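Local coordinates for 3-Hydroxyacyl-CoA dehydrogenase (PDB 4PZC), which catalyses the NAD-dependent oxidation of (S)-3-hydroxyacyl-CoA substrates, including (S)-3-hydroxybutyryl-CoA, at residues Leu96-Leu101 with Thr124-Val129; Gly109-Ile114 with Ala133-Gly138; Gly236-Leu241 with Gly269-Lys274. One frame throughout, in Å; residues are numbered along the deposited sequence.

In the fold
Contacts 1 and 2 share the NAD-binding domain, their centres about 12 Å apart. They touch: contact 1 lays two helices on the sheet whose strands 113-117 and 136-141 are paired in contact 2, with Leu126 CB 3.8 Å from Phe136 CZ. Contact 3 belongs to the helical C-terminal domain; its centre is about 27 Å from that of contact 1 and 35 Å from that of contact 2, and its nearest atoms are about 14 and 18 Å from theirs. The two domains probably meet around the NAD site. Lys97 and Lys274 are predicted NAD ligands, and the Thr239 side chain of contact 3 comes within about 7 Å of that of Asn143, seen to bind NAD.

Contact 1: Leu96-Leu101 with Thr124-Val129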
ATOM      1  N   LEU A  96     -28.487 -15.023  -8.497  1.00 56.38           N
ATOM      2  CA  LEU A  96     -28.634 -16.005  -7.429  1.00 58.92           C
ATOM      3  C   LEU A  96     -28.668 -15.337  -6.045  1.00 57.98           C
ATOM      4  O   LEU A  96     -29.543 -15.628  -5.224  1.00 53.67           O
ATOM      5  CB  LEU A  96     -27.544 -17.078  -7.492  1.00 57.12           C
ATOM      6  CG  LEU A  96     -27.716 -18.180  -6.423  1.00 57.74           C
ATOM      7  CD1 LEU A  96     -28.869 -19.127  -6.765  1.00 58.20           C
ATOM      8  CD2 LEU A  96     -26.433 -18.955  -6.201  1.00 56.94           C
ATOM      9  N   LYS A  97     -27.720 -14.443  -5.803  1.00 58.70           N
ATOM     10  CA  LYS A  97     -27.709 -13.654  -4.577  1.00 64.77           C
ATOM     11  C   LYS A  97     -29.101 -13.150  -4.242  1.00 61.44           C
ATOM     12  O   LYS A  97     -29.555 -13.322  -3.108  1.00 57.41           O
ATOM     13  CB  LYS A  97     -26.758 -12.458  -4.708  1.00 72.79           C
ATOM     14  CG  LYS A  97     -26.201 -11.927  -3.392  1.00 75.84           C
ATOM     15  CD  LYS A  97     -24.778 -11.405  -3.597  1.00 76.37           C
ATOM     16  CE  LYS A  97     -24.081 -11.018  -2.297  1.00 71.79           C
ATOM     17  NZ  LYS A  97     -23.378 -12.127  -1.591  1.00 68.17           N
ATOM     18  N   VAL A  98     -29.769 -12.536  -5.226  1.00 60.03           N
ATOM     19  CA  VAL A  98     -31.122 -11.976  -5.030  1.00 61.73           C
ATOM     20  C   VAL A  98     -32.047 -13.054  -4.466  1.00 64.20           C
ATOM     21  O   VAL A  98     -32.515 -12.956  -3.320  1.00 60.14           O
ATOM     22  CB  VAL A  98     -31.713 -11.381  -6.353  1.00 62.22           C
ATOM     23  CG1 VAL A  98     -33.226 -11.220  -6.290  1.00 55.33           C
ATOM     24  CG2 VAL A  98     -31.075 -10.031  -6.678  1.00 66.15           C
ATOM     25  N   LYS A  99     -32.285 -14.086  -5.276  1.00 65.60           N
ATOM     26  CA  LYS A  99     -33.184 -15.177  -4.906  1.00 64.06           C
ATOM     27  C   LYS A  99     -33.024 -15.541  -3.431  1.00 61.07           C
ATOM     28  O   LYS A  99     -33.992 -15.509  -2.669  1.00 57.76           O
ATOM     29  CB  LYS A  99     -32.917 -16.396  -5.784  1.00 68.06           C
ATOM     30  CG  LYS A  99     -33.742 -16.435  -7.060  1.00 73.91           C
ATOM     31  CD  LYS A  99     -32.953 -17.036  -8.230  1.00 80.21           C
ATOM     32  CE  LYS A  99     -33.735 -16.999  -9.546  1.00 77.03           C
ATOM     33  NZ  LYS A  99     -32.945 -16.336 -10.633  1.00 75.74           N
ATOM     34  N   ILE A 100     -31.793 -15.851  -3.034  1.00 55.28           N
ATOM     35  CA  ILE A 100     -31.500 -16.175  -1.641  1.00 55.62           C
ATOM     36  C   ILE A 100     -32.063 -15.154  -0.656  1.00 55.78           C
ATOM     37  O   ILE A 100     -32.712 -15.531   0.321  1.00 62.16           O
ATOM     38  CB  ILE A 100     -29.995 -16.309  -1.368  1.00 55.65           C
ATOM     39  CG1 ILE A 100     -29.383 -17.446  -2.203  1.00 56.57           C
ATOM     40  CG2 ILE A 100     -29.746 -16.560   0.117  1.00 52.30           C
ATOM     41  CD1 ILE A 100     -27.884 -17.318  -2.394  1.00 56.88           C
ATOM     42  N   LEU A 101     -31.829 -13.873  -0.909  1.00 55.11           N
ATOM     43  CA  LEU A 101     -32.276 -12.830   0.017  1.00 54.29           C
ATOM     44  C   LEU A 101     -33.804 -12.702   0.045  1.00 52.16           C
ATOM     45  O   LEU A 101     -34.398 -12.515   1.102  1.00 48.16           O
ATOM     46  CB  LEU A 101     -31.613 -11.495  -0.312  1.00 55.64           C
ATOM     47  CG  LEU A 101     -30.081 -11.475  -0.153  1.00 57.24           C
ATOM     48  CD1 LEU A 101     -29.509 -10.232  -0.801  1.00 59.61           C
ATOM     49  CD2 LEU A 101     -29.593 -11.555   1.287  1.00 57.73           C
ATOM     50  N   THR A 124     -27.132  -1.189  -1.964  1.00 38.91           N
ATOM     51  CA  THR A 124     -28.384  -0.492  -2.221  1.00 38.69           C
ATOM     52  C   THR A 124     -29.254  -1.178  -3.230  1.00 40.67           C
ATOM     53  O   THR A 124     -30.466  -1.221  -3.073  1.00 42.26           O
ATOM     54  CB  THR A 124     -28.118   0.931  -2.685  1.00 39.84           C
ATOM     55  OG1 THR A 124     -27.625   1.655  -1.565  1.00 42.85           O
ATOM     56  CG2 THR A 124     -29.378   1.624  -3.210  1.00 40.00           C
ATOM     57  N   LYS A 125     -28.654  -1.740  -4.265  1.00 50.31           N
ATOM     58  CA  LYS A 125     -29.429  -2.532  -5.231  1.00 53.46           C
ATOM     59  C   LYS A 125     -29.985  -3.800  -4.567  1.00 50.47           C
ATOM     60  O   LYS A 125     -31.142  -4.173  -4.820  1.00 50.39           O
ATOM     61  CB  LYS A 125     -28.597  -2.873  -6.466  1.00 56.51           C
ATOM     62  CG  LYS A 125     -29.433  -3.070  -7.714  1.00 60.62           C
ATOM     63  CD  LYS A 125     -28.564  -2.974  -8.965  1.00 67.29           C
ATOM     64  CE  LYS A 125     -29.066  -1.894  -9.926  1.00 69.81           C
ATOM     65  NZ  LYS A 125     -28.033  -1.557 -10.944  1.00 72.88           N
ATOM     66  N   LEU A 126     -29.192  -4.431  -3.698  1.00 43.47           N
ATOM     67  CA  LEU A 126     -29.671  -5.612  -2.985  1.00 44.88           C
ATOM     68  C   LEU A 126     -30.757  -5.292  -1.974  1.00 50.33           C
ATOM     69  O   LEU A 126     -31.890  -5.740  -2.129  1.00 57.21           O
ATOM     70  CB  LEU A 126     -28.533  -6.344  -2.307  1.00 44.10           C
ATOM     71  CG  LEU A 126     -27.616  -7.009  -3.319  1.00 43.67           C
ATOM     72  CD1 LEU A 126     -26.376  -7.576  -2.643  1.00 41.88           C
ATOM     73  CD2 LEU A 126     -28.396  -8.072  -4.089  1.00 44.06           C
ATOM     74  N   ALA A 127     -30.422  -4.518  -0.948  1.00 51.77           N
ATOM     75  CA  ALA A 127     -31.420  -3.992  -0.015  1.00 54.36           C
ATOM     76  C   ALA A 127     -32.819  -3.773  -0.631  1.00 54.62           C
ATOM     77  O   ALA A 127     -33.830  -4.129  -0.023  1.00 55.07           O
ATOM     78  CB  ALA A 127     -30.924  -2.681   0.588  1.00 56.46           C
ATOM     79  N   ALA A 128     -32.887  -3.179  -1.821  1.00 56.64           N
ATOM     80  CA  ALA A 128     -34.198  -2.878  -2.436  1.00 56.75           C
ATOM     81  C   ALA A 128     -34.983  -4.108  -2.908  1.00 57.57           C
ATOM     82  O   ALA A 128     -36.170  -3.973  -3.206  1.00 59.15           O
ATOM     83  CB  ALA A 128     -34.047  -1.888  -3.587  1.00 55.61           C
ATOM     84  N   VAL A 129     -34.356  -5.289  -3.000  1.00 53.27           N
ATOM     85  CA  VAL A 129     -35.149  -6.505  -3.258  1.00 56.42           C
ATOM     86  C   VAL A 129     -35.837  -7.082  -2.031  1.00 54.59           C
ATOM     87  O   VAL A 129     -36.768  -7.855  -2.205  1.00 56.90           O
ATOM     88  CB  VAL A 129     -34.370  -7.665  -3.929  1.00 56.66           C
ATOM     89  CG1 VAL A 129     -33.610  -7.156  -5.133  1.00 58.68           C
ATOM     90  CG2 VAL A 129     -33.469  -8.409  -2.939  1.00 54.19           C
TER
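Leu126 spreads its two methyls over the side of helix 94-107, one to Lys97 and the other to Leu101 and Val98. This is helix against helix in the Rossmann-type NAD-binding domain, with the helix around Leu126 and the residues that follow to Val129 lying beside helix 94-107, and the contact is carried by side chains alone. Leu126 CD1 meets the aliphatic part of Lys97 at CE, 4.2 Å away, and CD2 lies 4.1 Å from Leu101 CD1; in both pairs the side chains cross at about a right angle. Three residues after Leu126, Val129 CG1 meets Val98 CG2 at 4.1 Å. Having CG2 beside its backbone N and CG1 anti to it (chi1 161°) lets Val98 offer that single methyl both to Val129 and to Leu126 CD2.

Outside this first shell, Phe136 and Ile114 of the sheet lie under Leu101, and Phe136 also touches Leu126. The buried ammonium of Lys97 turns away to a salt bridge with Glu88 and hydrogen bonds to the carbonyls of Thr91 and Asn117. Those partners fix the far end of a chain predicted to bind NAD. At the other end of the contact, Leu101 CB stands 4.5 Å from Val129 CG2.

Contact 2: Gly109-Ile114 with Ala133-Gly138; sequences GENVII and ADRFIG
Two backbone hydrogen bonds zip Ile114 to the chain on either side of Phe136. Ile114 N donates a hydrogen bond to Arg135 O over 3.0 Å, with 144° at the hydrogen, and Ile114 O accepts one from Ile137 N over 3.2 Å, at 153°. CA-H...O contacts add to the pairing: Ile113 CA approaches Arg135 O, and Phe136 CA approaches Ile114 O at 3.1 Å, so each carbonyl receives an N-H and a C-H.

The bonding pattern is that of parallel strands, 113-117 beside 136-141, joined through helix 123-127 as a beta-alpha-beta crossover of the Rossmann-type sheet. Among the apolar contacts, Ile114 CG2 lies 3.8 Å from Phe136 CD1 on the sheet face that helix 94-107 covers; Phe136 CG, anti to the backbone N (chi1 -173°), carries the ring on toward Leu126 and Ala127 of helix 123-127.

Arg135 carries most of the side-chain contact, reaching the exposed Glu110-Asn111 turn as well as buried Ile113. Arg135 CG passes 3.7 Å from Glu110 O, and beyond the bends at chi2 and chi3 Arg135 NH1 lies 3.6 Å from Ile113 CG1, which meets the guanidinium at its edge. Asn111 ND2 hangs 4.1 Å above one face of the Arg135 guanidinium, toward its rim. Arg135 NE makes a long salt bridge, 3.6 Å, with Asp134 OD2, while Asp134 OD1 pairs with Arg132.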
ATOM      1  N   GLY A 109     -38.769 -12.680  10.460  1.00 64.37           N
ATOM      2  CA  GLY A 109     -39.675 -11.603  10.890  1.00 63.46           C
ATOM      3  C   GLY A 109     -39.247 -10.199  10.456  1.00 66.92           C
ATOM      4  O   GLY A 109     -38.055  -9.935  10.206  1.00 56.38           O
ATOM      5  N   GLU A 110     -40.237  -9.303  10.379  1.00 68.95           N
ATOM      6  CA  GLU A 110     -40.050  -7.912   9.924  1.00 74.42           C
ATOM      7  C   GLU A 110     -38.909  -7.137  10.604  1.00 78.62           C
ATOM      8  O   GLU A 110     -38.290  -6.267   9.975  1.00 72.62           O
ATOM      9  CB  GLU A 110     -41.351  -7.105  10.080  1.00 78.59           C
ATOM     10  CG  GLU A 110     -42.147  -6.936   8.787  1.00 86.44           C
ATOM     11  CD  GLU A 110     -42.985  -5.655   8.753  1.00 86.12           C
ATOM     12  OE1 GLU A 110     -43.733  -5.386   9.722  1.00 92.06           O
ATOM     13  OE2 GLU A 110     -42.904  -4.918   7.745  1.00 78.14           O
ATOM     14  N   ASN A 111     -38.653  -7.432  11.880  1.00 80.41           N
ATOM     15  CA  ASN A 111     -37.576  -6.774  12.616  1.00 84.71           C
ATOM     16  C   ASN A 111     -36.292  -7.592  12.722  1.00 79.92           C
ATOM     17  O   ASN A 111     -35.416  -7.264  13.523  1.00 82.89           O
ATOM     18  CB  ASN A 111     -38.052  -6.327  14.011  1.00 90.99           C
ATOM     19  CG  ASN A 111     -38.482  -4.866  14.035  1.00 93.87           C
ATOM     20  OD1 ASN A 111     -39.604  -4.535  13.642  1.00 94.46           O
ATOM     21  ND2 ASN A 111     -37.582  -3.979  14.476  1.00 89.98           N
ATOM     22  N   VAL A 112     -36.171  -8.636  11.908  1.00 73.49           N
ATOM     23  CA  VAL A 112     -34.921  -9.388  11.806  1.00 72.39           C
ATOM     24  C   VAL A 112     -34.085  -8.819  10.635  1.00 68.89           C
ATOM     25  O   VAL A 112     -34.586  -8.613   9.532  1.00 58.39           O
ATOM     26  CB  VAL A 112     -35.191 -10.921  11.678  1.00 76.83           C
ATOM     27  CG1 VAL A 112     -34.006 -11.664  11.061  1.00 71.97           C
ATOM     28  CG2 VAL A 112     -35.554 -11.518  13.045  1.00 75.56           C
ATOM     29  N   ILE A 113     -32.802  -8.567  10.905  1.00 68.56           N
ATOM     30  CA  ILE A 113     -31.877  -7.937   9.959  1.00 63.91           C
ATOM     31  C   ILE A 113     -31.280  -8.941   8.997  1.00 60.48           C
ATOM     32  O   ILE A 113     -30.829  -9.993   9.407  1.00 63.57           O
ATOM     33  CB  ILE A 113     -30.691  -7.284  10.701  1.00 64.97           C
ATOM     34  CG1 ILE A 113     -31.187  -6.117  11.567  1.00 63.80           C
ATOM     35  CG2 ILE A 113     -29.590  -6.840   9.727  1.00 63.48           C
ATOM     36  CD1 ILE A 113     -30.192  -5.669  12.619  1.00 62.30           C
ATOM     37  N   ILE A 114     -31.262  -8.583   7.724  1.00 60.87           N
ATOM     38  CA  ILE A 114     -30.611  -9.359   6.688  1.00 61.50           C
ATOM     39  C   ILE A 114     -29.379  -8.591   6.209  1.00 60.40           C
ATOM     40  O   ILE A 114     -29.485  -7.479   5.681  1.00 59.13           O
ATOM     41  CB  ILE A 114     -31.557  -9.584   5.490  1.00 65.31           C
ATOM     42  CG1 ILE A 114     -32.848 -10.303   5.942  1.00 68.95           C
ATOM     43  CG2 ILE A 114     -30.837 -10.352   4.387  1.00 65.38           C
ATOM     44  CD1 ILE A 114     -34.006 -10.259   4.945  1.00 68.40           C
ATOM     45  N   ALA A 133     -35.945  -2.847   3.449  1.00 68.47           N
ATOM     46  CA  ALA A 133     -34.598  -2.378   3.135  1.00 62.17           C
ATOM     47  C   ALA A 133     -33.864  -1.835   4.366  1.00 59.44           C
ATOM     48  O   ALA A 133     -32.704  -2.163   4.569  1.00 62.53           O
ATOM     49  CB  ALA A 133     -34.673  -1.316   2.060  1.00 63.30           C
ATOM     50  N   ASP A 134     -34.537  -1.037   5.197  1.00 56.49           N
ATOM     51  CA  ASP A 134     -33.888  -0.431   6.360  1.00 59.43           C
ATOM     52  C   ASP A 134     -33.274  -1.457   7.307  1.00 58.55           C
ATOM     53  O   ASP A 134     -32.379  -1.145   8.107  1.00 54.45           O
ATOM     54  CB  ASP A 134     -34.857   0.466   7.127  1.00 64.21           C
ATOM     55  CG  ASP A 134     -35.784  -0.317   8.046  1.00 69.89           C
ATOM     56  OD1 ASP A 134     -36.733  -0.922   7.495  1.00 64.03           O
ATOM     57  OD2 ASP A 134     -35.571  -0.306   9.299  1.00 66.38           O
ATOM     58  N   ARG A 135     -33.758  -2.683   7.217  1.00 62.86           N
ATOM     59  CA  ARG A 135     -33.185  -3.787   7.981  1.00 71.66           C
ATOM     60  C   ARG A 135     -32.111  -4.537   7.176  1.00 67.85           C
ATOM     61  O   ARG A 135     -31.645  -5.583   7.604  1.00 64.98           O
ATOM     62  CB  ARG A 135     -34.302  -4.741   8.431  1.00 75.02           C
ATOM     63  CG  ARG A 135     -35.263  -4.133   9.439  1.00 76.58           C
ATOM     64  CD  ARG A 135     -34.686  -4.252  10.839  1.00 88.88           C
ATOM     65  NE  ARG A 135     -34.760  -2.992  11.576  1.00 97.02           N
ATOM     66  CZ  ARG A 135     -34.019  -2.688  12.639  1.00 94.14           C
ATOM     67  NH1 ARG A 135     -33.131  -3.555  13.132  1.00 88.26           N
ATOM     68  NH2 ARG A 135     -34.168  -1.501  13.214  1.00 95.18           N
ATOM     69  N   PHE A 136     -31.706  -3.997   6.027  1.00 64.37           N
ATOM     70  CA  PHE A 136     -30.683  -4.634   5.212  1.00 60.56           C
ATOM     71  C   PHE A 136     -29.388  -3.851   5.273  1.00 56.98           C
ATOM     72  O   PHE A 136     -29.396  -2.629   5.135  1.00 57.69           O
ATOM     73  CB  PHE A 136     -31.122  -4.749   3.756  1.00 63.62           C
ATOM     74  CG  PHE A 136     -30.164  -5.537   2.920  1.00 66.86           C
ATOM     75  CD1 PHE A 136     -30.258  -6.903   2.852  1.00 69.90           C
ATOM     76  CD2 PHE A 136     -29.137  -4.915   2.242  1.00 69.74           C
ATOM     77  CE1 PHE A 136     -29.358  -7.631   2.103  1.00 72.74           C
ATOM     78  CE2 PHE A 136     -28.231  -5.637   1.493  1.00 69.26           C
ATOM     79  CZ  PHE A 136     -28.341  -6.997   1.423  1.00 70.14           C
ATOM     80  N   ILE A 137     -28.279  -4.561   5.442  1.00 50.28           N
ATOM     81  CA  ILE A 137     -26.973  -3.930   5.532  1.00 51.90           C
ATOM     82  C   ILE A 137     -25.952  -4.816   4.820  1.00 52.59           C
ATOM     83  O   ILE A 137     -26.222  -5.985   4.591  1.00 59.52           O
ATOM     84  CB  ILE A 137     -26.575  -3.739   6.999  1.00 56.25           C
ATOM     85  CG1 ILE A 137     -25.525  -2.638   7.131  1.00 62.79           C
ATOM     86  CG2 ILE A 137     -26.050  -5.045   7.585  1.00 58.33           C
ATOM     87  CD1 ILE A 137     -25.060  -2.388   8.549  1.00 66.07           C
ATOM     88  N   GLY A 138     -24.808  -4.257   4.431  1.00 55.00           N
ATOM     89  CA  GLY A 138     -23.741  -5.012   3.760  1.00 53.09           C
ATOM     90  C   GLY A 138     -22.568  -5.239   4.686  1.00 53.17           C
ATOM     91  O   GLY A 138     -22.274  -4.401   5.533  1.00 54.82           O
TER

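Contact 3: Gly236-Leu241 with Gly269-Lys274; sequences GLDTML and GYLGRK
Lys274 NZ is bound by both oxygens of the Asp238 carboxylate. In this salt bridge Lys274 NZ lies 2.8 Å from Asp238 OD2, on its syn lone pair, and more weakly 3.0 Å from Asp238 OD1. The two side chains meet tip to tip, Lys274 running extended beyond CG. Since Asp238 lies in the first turn of helix 237-251, its negative charge would probably also sit well with the positive end of the helix dipole.

Gly236 is the N-cap of that helix, and just beyond it the loop after helix 260-268 closes over the start, both elements belonging to the helical C-terminal domain. Leu237 N, a first-turn N-H, donates to Leu271 O at 3.1 Å. The bond is fairly straight at hydrogen, 161°, but the donor stands above the carbonyl plane. Gly236 CA adds a C-H...O contact to Leu271 O at 3.4 Å. Helix 260-268 ends in a Schellman motif at Gly269, and the chain then turns back through Tyr270 to bring Leu271 here. Leu237 lies against the loop backbone, CD1 close to Tyr270 O, and also touches Met265 and Val266 of helix 260-268. Leu271 CG lies 4.0 Å from Asp238 OD1.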
ATOM      1  N   GLY A 236      -5.629 -13.336  -7.512  1.00 40.92           N
ATOM      2  CA  GLY A 236      -6.158 -13.850  -8.781  1.00 43.44           C
ATOM      3  C   GLY A 236      -6.352 -12.676  -9.711  1.00 45.90           C
ATOM      4  O   GLY A 236      -7.022 -11.692  -9.354  1.00 49.80           O
ATOM      5  N   LEU A 237      -5.773 -12.755 -10.899  1.00 42.65           N
ATOM      6  CA  LEU A 237      -5.796 -11.609 -11.813  1.00 45.08           C
ATOM      7  C   LEU A 237      -7.160 -11.415 -12.449  1.00 44.27           C
ATOM      8  O   LEU A 237      -7.594 -10.295 -12.752  1.00 42.53           O
ATOM      9  CB  LEU A 237      -4.782 -11.795 -12.926  1.00 47.69           C
ATOM     10  CG  LEU A 237      -3.345 -11.970 -12.463  1.00 50.59           C
ATOM     11  CD1 LEU A 237      -2.417 -12.048 -13.661  1.00 52.84           C
ATOM     12  CD2 LEU A 237      -2.938 -10.860 -11.498  1.00 50.60           C
ATOM     13  N   ASP A 238      -7.818 -12.534 -12.696  1.00 43.43           N
ATOM     14  CA  ASP A 238      -9.214 -12.523 -13.096  1.00 42.44           C
ATOM     15  C   ASP A 238     -10.088 -11.754 -12.073  1.00 41.68           C
ATOM     16  O   ASP A 238     -10.968 -10.991 -12.473  1.00 42.95           O
ATOM     17  CB  ASP A 238      -9.700 -13.965 -13.313  1.00 39.22           C
ATOM     18  CG  ASP A 238      -9.605 -14.794 -12.062  1.00 37.72           C
ATOM     19  OD1 ASP A 238      -8.636 -14.626 -11.285  1.00 38.62           O
ATOM     20  OD2 ASP A 238     -10.511 -15.609 -11.841  1.00 37.71           O
ATOM     21  N   THR A 239      -9.807 -11.944 -10.780  1.00 41.97           N
ATOM     22  CA  THR A 239     -10.461 -11.224  -9.697  1.00 46.10           C
ATOM     23  C   THR A 239     -10.085  -9.742  -9.689  1.00 47.56           C
ATOM     24  O   THR A 239     -10.950  -8.847  -9.548  1.00 43.93           O
ATOM     25  CB  THR A 239     -10.016 -11.776  -8.333  1.00 51.19           C
ATOM     26  OG1 THR A 239     -10.075 -13.204  -8.351  1.00 52.39           O
ATOM     27  CG2 THR A 239     -10.897 -11.210  -7.185  1.00 51.21           C
ATOM     28  N   MET A 240      -8.783  -9.491  -9.805  1.00 45.16           N
ATOM     29  CA  MET A 240      -8.304  -8.127  -9.970  1.00 46.49           C
ATOM     30  C   MET A 240      -8.925  -7.410 -11.168  1.00 45.72           C
ATOM     31  O   MET A 240      -9.355  -6.251 -11.054  1.00 45.27           O
ATOM     32  CB  MET A 240      -6.793  -8.095 -10.109  1.00 46.35           C
ATOM     33  CG  MET A 240      -6.064  -8.155  -8.782  1.00 50.60           C
ATOM     34  SD  MET A 240      -6.496  -6.892  -7.565  1.00 53.71           S
ATOM     35  CE  MET A 240      -6.456  -5.409  -8.579  1.00 51.54           C
ATOM     36  N   LEU A 241      -8.984  -8.100 -12.299  1.00 42.15           N
ATOM     37  CA  LEU A 241      -9.503  -7.497 -13.516  1.00 42.39           C
ATOM     38  C   LEU A 241     -10.979  -7.112 -13.343  1.00 40.81           C
ATOM     39  O   LEU A 241     -11.426  -6.026 -13.714  1.00 34.64           O
ATOM     40  CB  LEU A 241      -9.323  -8.473 -14.685  1.00 43.52           C
ATOM     41  CG  LEU A 241      -9.826  -7.980 -16.041  1.00 44.31           C
ATOM     42  CD1 LEU A 241      -9.263  -6.593 -16.298  1.00 46.13           C
ATOM     43  CD2 LEU A 241      -9.467  -8.935 -17.170  1.00 41.30           C
ATOM     44  N   GLY A 269      -4.922 -16.785 -19.573  1.00 40.90           N
ATOM     45  CA  GLY A 269      -5.166 -17.832 -18.570  1.00 41.76           C
ATOM     46  C   GLY A 269      -4.107 -17.782 -17.497  1.00 44.27           C
ATOM     47  O   GLY A 269      -4.064 -18.623 -16.597  1.00 45.47           O
ATOM     48  N   TYR A 270      -3.243 -16.780 -17.591  1.00 46.05           N
ATOM     49  CA  TYR A 270      -2.228 -16.580 -16.584  1.00 48.80           C
ATOM     50  C   TYR A 270      -2.885 -15.782 -15.449  1.00 48.41           C
ATOM     51  O   TYR A 270      -2.976 -14.570 -15.492  1.00 47.86           O
ATOM     52  CB  TYR A 270      -0.992 -15.894 -17.195  1.00 51.23           C
ATOM     53  CG  TYR A 270      -0.424 -16.603 -18.451  1.00 55.35           C
ATOM     54  CD1 TYR A 270      -0.485 -17.995 -18.586  1.00 56.87           C
ATOM     55  CD2 TYR A 270       0.197 -15.880 -19.480  1.00 50.43           C
ATOM     56  CE1 TYR A 270       0.022 -18.636 -19.707  1.00 58.34           C
ATOM     57  CE2 TYR A 270       0.710 -16.515 -20.598  1.00 54.34           C
ATOM     58  CZ  TYR A 270       0.618 -17.896 -20.708  1.00 58.53           C
ATOM     59  OH  TYR A 270       1.102 -18.559 -21.809  1.00 57.15           O
ATOM     60  N   LEU A 271      -3.373 -16.498 -14.447  1.00 48.23           N
ATOM     61  CA  LEU A 271      -4.222 -15.934 -13.408  1.00 44.39           C
ATOM     62  C   LEU A 271      -3.564 -15.885 -12.023  1.00 45.63           C
ATOM     63  O   LEU A 271      -4.185 -15.455 -11.067  1.00 45.89           O
ATOM     64  CB  LEU A 271      -5.483 -16.786 -13.333  1.00 41.87           C
ATOM     65  CG  LEU A 271      -6.647 -16.464 -14.259  1.00 45.64           C
ATOM     66  CD1 LEU A 271      -6.259 -15.823 -15.589  1.00 45.70           C
ATOM     67  CD2 LEU A 271      -7.528 -17.690 -14.465  1.00 43.53           C
ATOM     68  N   GLY A 272      -2.326 -16.349 -11.907  1.00 48.58           N
ATOM     69  CA  GLY A 272      -1.609 -16.341 -10.629  1.00 48.58           C
ATOM     70  C   GLY A 272      -1.363 -17.709  -9.991  1.00 51.80           C
ATOM     71  O   GLY A 272      -1.291 -18.747 -10.666  1.00 44.03           O
ATOM     72  N   ARG A 273      -1.242 -17.688  -8.664  1.00 54.00           N
ATOM     73  CA  ARG A 273      -0.990 -18.875  -7.877  1.00 53.76           C
ATOM     74  C   ARG A 273      -1.955 -19.965  -8.264  1.00 51.64           C
ATOM     75  O   ARG A 273      -1.579 -21.121  -8.379  1.00 53.05           O
ATOM     76  CB  ARG A 273      -1.120 -18.565  -6.384  1.00 58.58           C
ATOM     77  CG  ARG A 273       0.065 -17.796  -5.814  1.00 64.74           C
ATOM     78  CD  ARG A 273       0.190 -17.983  -4.313  1.00 73.55           C
ATOM     79  NE  ARG A 273       1.443 -17.422  -3.815  1.00 81.96           N
ATOM     80  CZ  ARG A 273       2.610 -18.068  -3.740  1.00 88.90           C
ATOM     81  NH1 ARG A 273       2.715 -19.342  -4.115  1.00 95.89           N
ATOM     82  NH2 ARG A 273       3.695 -17.432  -3.276  1.00 84.42           N
ATOM     83  N   LYS A 274      -3.201 -19.593  -8.502  1.00 51.14           N
ATOM     84  CA  LYS A 274      -4.220 -20.585  -8.779  1.00 50.68           C
ATOM     85  C   LYS A 274      -4.124 -21.295 -10.122  1.00 56.04           C
ATOM     86  O   LYS A 274      -4.568 -22.440 -10.215  1.00 63.54           O
ATOM     87  CB  LYS A 274      -5.604 -19.992  -8.630  1.00 46.91           C
ATOM     88  CG  LYS A 274      -6.127 -19.189  -9.800  1.00 46.96           C
ATOM     89  CD  LYS A 274      -7.323 -18.391  -9.301  1.00 46.55           C
ATOM     90  CE  LYS A 274      -8.112 -17.731 -10.400  1.00 46.29           C
ATOM     91  NZ  LYS A 274      -9.333 -17.126  -9.799  1.00 48.09           N
TER